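Local coordinates for protein fructose-bisphosphate aldolase (Slackia heliotrinireducens, PDB 4MOZ) that belongs to the DeoC/LacD family of aldolases, enzymes built on a TIM barrel, and assembles from several copies of the chain, at residues 247-252 against 297-302; 45-50 against 104-109. All coordinates share one frame; numbering follows the deposited sequence.

Contact 1: residues 247-252 against 297-302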
loop_
_atom_site.group_PDB
_atom_site.type_symbol
_atom_site.label_atom_id
_atom_site.label_comp_id
_atom_site.label_asym_id
_atom_site.label_seq_id
_atom_site.Cartn_x
_atom_site.Cartn_y
_atom_site.Cartn_z
ATOM N N GLU C 247 13.726 -6.370 -44.592
ATOM C CA GLU C 247 14.110 -5.316 -45.537
ATOM C C GLU C 247 13.099 -4.174 -45.494
ATOM O O GLU C 247 11.915 -4.401 -45.217
ATOM C CB GLU C 247 14.199 -5.874 -46.964
ATOM C CG GLU C 247 14.959 -7.187 -47.093
ATOM C CD GLU C 247 16.399 -7.087 -46.623
ATOM O OE1 GLU C 247 17.193 -6.370 -47.274
ATOM O OE2 GLU C 247 16.740 -7.730 -45.606
ATOM N N ALA C 248 13.569 -2.958 -45.777
ATOM C CA ALA C 248 12.726 -1.758 -45.734
ATOM C C ALA C 248 11.421 -1.899 -46.522
ATOM O O ALA C 248 10.369 -1.466 -46.053
ATOM C CB ALA C 248 13.502 -0.542 -46.206
ATOM N N LYS C 249 11.494 -2.506 -47.708
ATOM C CA LYS C 249 10.309 -2.734 -48.539
ATOM C C LYS C 249 9.290 -3.659 -47.862
ATOM O O LYS C 249 8.098 -3.356 -47.838
ATOM C CB LYS C 249 10.690 -3.275 -49.921
ATOM C CG LYS C 249 9.518 -3.328 -50.894
ATOM C CD LYS C 249 9.903 -3.904 -52.248
ATOM C CE LYS C 249 8.706 -3.897 -53.187
ATOM N NZ LYS C 249 9.069 -4.289 -54.578
ATOM N N VAL C 250 9.766 -4.777 -47.316
ATOM C CA VAL C 250 8.909 -5.729 -46.604
ATOM C C VAL C 250 8.265 -5.058 -45.390
ATOM O O VAL C 250 7.065 -5.219 -45.139
ATOM C CB VAL C 250 9.695 -6.987 -46.167
ATOM C CG1 VAL C 250 8.805 -7.943 -45.383
ATOM C CG2 VAL C 250 10.288 -7.689 -47.383
ATOM N N PHE C 251 9.073 -4.293 -44.657
ATOM C CA PHE C 251 8.607 -3.526 -43.511
ATOM C C PHE C 251 7.475 -2.563 -43.886
ATOM O O PHE C 251 6.442 -2.514 -43.208
ATOM C CB PHE C 251 9.775 -2.765 -42.866
ATOM C CG PHE C 251 9.357 -1.837 -41.759
ATOM C CD1 PHE C 251 9.097 -2.325 -40.479
ATOM C CD2 PHE C 251 9.215 -0.473 -41.995
ATOM C CE1 PHE C 251 8.704 -1.470 -39.459
ATOM C CE2 PHE C 251 8.824 0.387 -40.980
ATOM C CZ PHE C 251 8.568 -0.113 -39.711
ATOM N N LEU C 252 7.674 -1.804 -44.963
ATOM C CA LEU C 252 6.696 -0.801 -45.380
ATOM C C LEU C 252 5.431 -1.453 -45.927
ATOM O O LEU C 252 4.347 -0.880 -45.833
ATOM C CB LEU C 252 7.306 0.180 -46.393
ATOM C CG LEU C 252 8.429 1.101 -45.885
ATOM C CD1 LEU C 252 9.252 1.645 -47.045
ATOM C CD2 LEU C 252 7.896 2.242 -45.026
ATOM N N ASP C 297 1.395 4.659 -51.678
ATOM C CA ASP C 297 1.683 3.269 -52.018
ATOM C C ASP C 297 3.041 2.896 -51.441
ATOM O O ASP C 297 3.853 3.777 -51.138
ATOM C CB ASP C 297 1.732 3.086 -53.541
ATOM C CG ASP C 297 0.353 2.945 -54.168
ATOM O OD1 ASP C 297 -0.635 2.716 -53.434
ATOM O OD2 ASP C 297 0.262 3.052 -55.412
ATOM N N VAL C 298 3.285 1.594 -51.305
ATOM C CA VAL C 298 4.569 1.077 -50.824
ATOM C C VAL C 298 5.736 1.573 -51.691
ATOM O O VAL C 298 6.763 2.018 -51.163
ATOM C CB VAL C 298 4.559 -0.470 -50.748
ATOM C CG1 VAL C 298 5.941 -1.020 -50.421
ATOM C CG2 VAL C 298 3.541 -0.942 -49.719
ATOM N N ASP C 299 5.556 1.512 -53.012
ATOM C CA ASP C 299 6.589 1.904 -53.976
ATOM C C ASP C 299 7.023 3.362 -53.843
ATOM O O ASP C 299 8.216 3.658 -53.883
ATOM C CB ASP C 299 6.132 1.630 -55.416
ATOM C CG ASP C 299 6.182 0.154 -55.782
ATOM O OD1 ASP C 299 6.804 -0.644 -55.044
ATOM O OD2 ASP C 299 5.595 -0.211 -56.822
ATOM N N ARG C 300 6.062 4.268 -53.690
ATOM C CA ARG C 300 6.392 5.679 -53.537
ATOM C C ARG C 300 6.997 5.971 -52.166
ATOM O O ARG C 300 7.851 6.856 -52.034
ATOM C CB ARG C 300 5.188 6.582 -53.810
ATOM C CG ARG C 300 5.617 7.980 -54.230
ATOM C CD ARG C 300 4.480 8.979 -54.380
ATOM N NE ARG C 300 5.051 10.317 -54.524
ATOM C CZ ARG C 300 4.366 11.453 -54.511
ATOM N NH1 ARG C 300 3.049 11.448 -54.361
ATOM N NH2 ARG C 300 5.009 12.605 -54.647
ATOM N N ALA C 301 6.559 5.224 -51.155
ATOM C CA ALA C 301 7.135 5.326 -49.813
ATOM C C ALA C 301 8.591 4.856 -49.808
ATOM O O ALA C 301 9.447 5.480 -49.182
ATOM C CB ALA C 301 6.313 4.528 -48.816
ATOM N N LEU C 302 8.858 3.767 -50.525
ATOM C CA LEU C 302 10.204 3.221 -50.653
ATOM C C LEU C 302 11.153 4.213 -51.332
ATOM O O LEU C 302 12.334 4.295 -50.974
ATOM C CB LEU C 302 10.168 1.889 -51.408
ATOM C CG LEU C 302 11.468 1.086 -51.510
ATOM C CD1 LEU C 302 12.084 0.827 -50.140
ATOM C CD2 LEU C 302 11.226 -0.221 -52.250
#
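Leu252 and Lys249 pack against Leu302 and Val298 in an apolar helix-helix contact, where the first turn of helix 248-260 meets the first turn of helix 298-305 on the outside of the barrel. The short axes pass 9.8 Å apart, and their N-to-C directions differ by 133°, nearer antiparallel than parallel. Leu302 uses both of its methyls. CD2 butts against the start of the Lys249 chain, nearly equidistant from CB, CG and CD and 3.8 Å from Lys249 CG; the two side chains cross at about a right angle. CD1 of Leu302 points between Ala248 CB and Leu252 CD1, and is 4.3 Å from the latter. Leu252 CD1 also rests on the backbone of the facing helix, 4.1 Å from Leu302 CA.

In this TIM barrel, helix 248-260 follows the seventh strand, 237-240, and helix 298-305 comes after the eighth strand and helix 278-294, which lines the inner side of the contact: Ile291 touches both Leu252 and Ala301. Val298 straddles the turn of helix 248-260, its CG1 facing Lys249 O and its CG2 4.0 Å from Leu252 O, and it reaches on to Gln253 and His256.

At the outer margin the lysine is fully extended beyond CG, with CG anti to the backbone N (chi1 -171°). Lys249 NZ stops 4.3 Å from Asp299 OD1, too far for a salt bridge, though the opposite charges probably attract weakly.

Contact 2: residues 45-50 against 104-109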
loop_
_atom_site.group_PDB
_atom_site.type_symbol
_atom_site.label_atom_id
_atom_site.label_comp_id
_atom_site.label_asym_id
_atom_site.label_seq_id
_atom_site.Cartn_x
_atom_site.Cartn_y
_atom_site.Cartn_z
ATOM N N LYS C 45 15.391 2.405 -23.797
ATOM C CA LYS C 45 16.596 2.524 -22.962
ATOM C C LYS C 45 16.408 1.875 -21.588
ATOM O O LYS C 45 17.374 1.401 -20.988
ATOM C CB LYS C 45 17.025 3.977 -22.781
ATOM C CG LYS C 45 17.748 4.580 -23.969
ATOM C CD LYS C 45 18.019 6.064 -23.764
ATOM C CE LYS C 45 19.281 6.301 -22.947
ATOM N NZ LYS C 45 20.497 5.807 -23.649
ATOM N N VAL C 46 15.175 1.877 -21.081
ATOM C CA VAL C 46 14.864 1.128 -19.866
ATOM C C VAL C 46 14.504 -0.310 -20.235
ATOM O O VAL C 46 15.096 -1.250 -19.704
ATOM C CB VAL C 46 13.735 1.765 -19.019
ATOM C CG1 VAL C 46 13.572 1.007 -17.712
ATOM C CG2 VAL C 46 14.026 3.230 -18.728
ATOM N N GLU C 47 13.557 -0.470 -21.162
ATOM C CA GLU C 47 13.024 -1.788 -21.535
ATOM C C GLU C 47 14.091 -2.834 -21.879
ATOM O O GLU C 47 14.047 -3.955 -21.372
ATOM C CB GLU C 47 12.009 -1.670 -22.678
ATOM C CG GLU C 47 10.767 -0.853 -22.344
ATOM C CD GLU C 47 9.945 -1.443 -21.213
ATOM O OE1 GLU C 47 9.759 -2.682 -21.182
ATOM O OE2 GLU C 47 9.473 -0.663 -20.356
ATOM N N HIS C 48 15.036 -2.471 -22.741
ATOM C CA HIS C 48 16.073 -3.410 -23.165
ATOM C C HIS C 48 17.443 -2.939 -22.770
ATOM O O HIS C 48 18.451 -3.434 -23.281
ATOM C CB HIS C 48 15.995 -3.657 -24.670
ATOM C CG HIS C 48 14.658 -4.180 -25.130
ATOM N ND1 HIS C 48 13.974 -3.624 -26.145
ATOM C CD2 HIS C 48 13.873 -5.230 -24.657
ATOM C CE1 HIS C 48 12.817 -4.288 -26.322
ATOM N NE2 HIS C 48 12.756 -5.269 -25.411
ATOM N N LEU C 49 17.483 -1.982 -21.846
ATOM C CA LEU C 49 18.730 -1.363 -21.395
ATOM C C LEU C 49 19.485 -0.729 -22.563
ATOM O O LEU C 49 18.897 0.046 -23.319
ATOM C CB LEU C 49 19.591 -2.355 -20.593
ATOM C CG LEU C 49 19.022 -2.776 -19.231
ATOM C CD1 LEU C 49 19.939 -3.771 -18.538
ATOM C CD2 LEU C 49 18.765 -1.571 -18.330
ATOM N N ASN C 50 20.765 -1.047 -22.720
ATOM C CA ASN C 50 21.543 -0.483 -23.818
ATOM C C ASN C 50 21.598 -1.415 -25.031
ATOM O O ASN C 50 22.306 -1.143 -26.002
ATOM C CB ASN C 50 22.956 -0.105 -23.348
ATOM C CG ASN C 50 23.539 1.066 -24.123
ATOM O OD1 ASN C 50 22.828 2.014 -24.464
ATOM N ND2 ASN C 50 24.842 1.007 -24.406
ATOM N N ASN C 104 5.033 4.176 -17.412
ATOM C CA ASN C 104 5.691 3.052 -16.757
ATOM C C ASN C 104 6.846 2.484 -17.574
ATOM O O ASN C 104 6.918 2.702 -18.780
ATOM C CB ASN C 104 4.678 1.966 -16.345
ATOM C CG ASN C 104 4.013 1.268 -17.523
ATOM O OD1 ASN C 104 4.000 1.762 -18.657
ATOM N ND2 ASN C 104 3.432 0.107 -17.247
ATOM N N SER C 105 7.760 1.789 -16.902
ATOM C CA SER C 105 8.879 1.111 -17.548
ATOM C C SER C 105 9.456 0.048 -16.621
ATOM O O SER C 105 9.333 0.150 -15.405
ATOM C CB SER C 105 9.985 2.105 -17.923
ATOM O OG SER C 105 9.609 2.900 -19.037
ATOM N N LYS C 106 10.092 -0.962 -17.210
ATOM C CA LYS C 106 10.837 -1.976 -16.466
ATOM C C LYS C 106 12.044 -2.389 -17.298
ATOM O O LYS C 106 12.099 -2.087 -18.492
ATOM C CB LYS C 106 9.951 -3.190 -16.160
ATOM C CG LYS C 106 9.547 -4.009 -17.377
ATOM C CD LYS C 106 9.094 -5.404 -16.971
ATOM C CE LYS C 106 8.927 -6.313 -18.178
ATOM N NZ LYS C 106 10.232 -6.792 -18.714
ATOM N N THR C 107 13.010 -3.065 -16.679
ATOM C CA THR C 107 14.131 -3.637 -17.436
ATOM C C THR C 107 13.796 -5.070 -17.859
ATOM O O THR C 107 12.824 -5.653 -17.373
ATOM C CB THR C 107 15.465 -3.612 -16.653
ATOM O OG1 THR C 107 15.473 -4.646 -15.658
ATOM C CG2 THR C 107 15.696 -2.244 -16.003
ATOM N N ASN C 108 14.598 -5.618 -18.770
ATOM C CA ASN C 108 14.431 -6.994 -19.232
ATOM C C ASN C 108 15.378 -7.974 -18.532
ATOM O O ASN C 108 15.633 -9.066 -19.041
ATOM C CB ASN C 108 14.606 -7.080 -20.758
ATOM C CG ASN C 108 15.996 -6.661 -21.223
ATOM O OD1 ASN C 108 16.721 -5.952 -20.522
ATOM N ND2 ASN C 108 16.366 -7.088 -22.426
ATOM N N LEU C 109 15.897 -7.579 -17.370
ATOM C CA LEU C 109 16.845 -8.419 -16.629
ATOM C C LEU C 109 16.178 -9.640 -16.001
ATOM O O LEU C 109 16.745 -10.732 -16.007
ATOM C CB LEU C 109 17.595 -7.604 -15.571
ATOM C CG LEU C 109 18.633 -6.605 -16.102
ATOM C CD1 LEU C 109 18.969 -5.560 -15.050
ATOM C CD2 LEU C 109 19.894 -7.312 -16.581
HETATM O O HOH W 1 11.508 -4.836 -20.577
HETATM O O HOH W 2 18.992 -6.132 -23.539
#
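Glu47 and Thr107 bring the two backbones to within 4.6 Å, CA to CA, where the end of helix 44-47 lies against a loop, extended through Thr107, that follows strand 99-102. Two CA-H...O contacts join the chains here: Glu47 CA lies 3.2 Å from Lys106 O, and Thr107 CA approaches Val46 O.

The Glu47 side chain adds a direct hydrogen bond. A bend at chi2 (-62°) turns CD toward the loop, where Lys106 N donates to Glu47 OE2 at 3.2 Å, the N-H...O angle being 161° and the donor standing above the carboxylate plane. The other oxygen, Glu47 OE1, receives a bond of 2.8 Å from a water that also donates to Glu47 O and accepts from Lys106 NZ. This water thus links the carboxylate to the ammonium group, which itself donates to Thr107 O from above the carbonyl plane. Asn108 sets its CB 3.2 Å from Glu47 O, while its ND2 sits at the edge of the His48 ring, 3.8 Å from His48 CD2, and donates to a second water bound to His48 O. The amide and ring planes are 65° apart; ring atom ND1 is hydrogen-bonded to Asp52. Carbon contacts add to this: Val46 CG1 packs on Ser105 CB, and Leu49 reaches Thr107 CG2 with CD2 and the branched end of Leu109 with CD1, 4.0 Å from Leu109 CG.

Both segments follow barrel strands, 37-41 and 99-102, at their C-terminal ends, the end that carries the active site in TIM-barrel enzymes. Tyr146, just beyond strand 138-145, touches both Glu47 and Lys106, and Glu152 of the second subunit hydrogen-bonds Thr107 OG1.

Contacts 1 and 2 belong to different parts of the same barrel and do not touch: centres about 30 Å apart, nearest atoms about 14 Å. Along the chain they follow in series, contact 2 joining the loops after the first and third strands before contact 1 brings together helices from the last part of the fold. The 247-252/297-302 pair is apolar helix packing on the outer layer, touched by no other subunit, whereas 45-50/104-109 is polar, water-bridged and at a subunit interface. Segments 247-252, 45-50 and 104-109 all follow C-terminal strand ends, the side where TIM-barrel enzymes carry their active site; the contact centres lie about 20 Å (contact 1) and 16 Å (contact 2) from the chain centre.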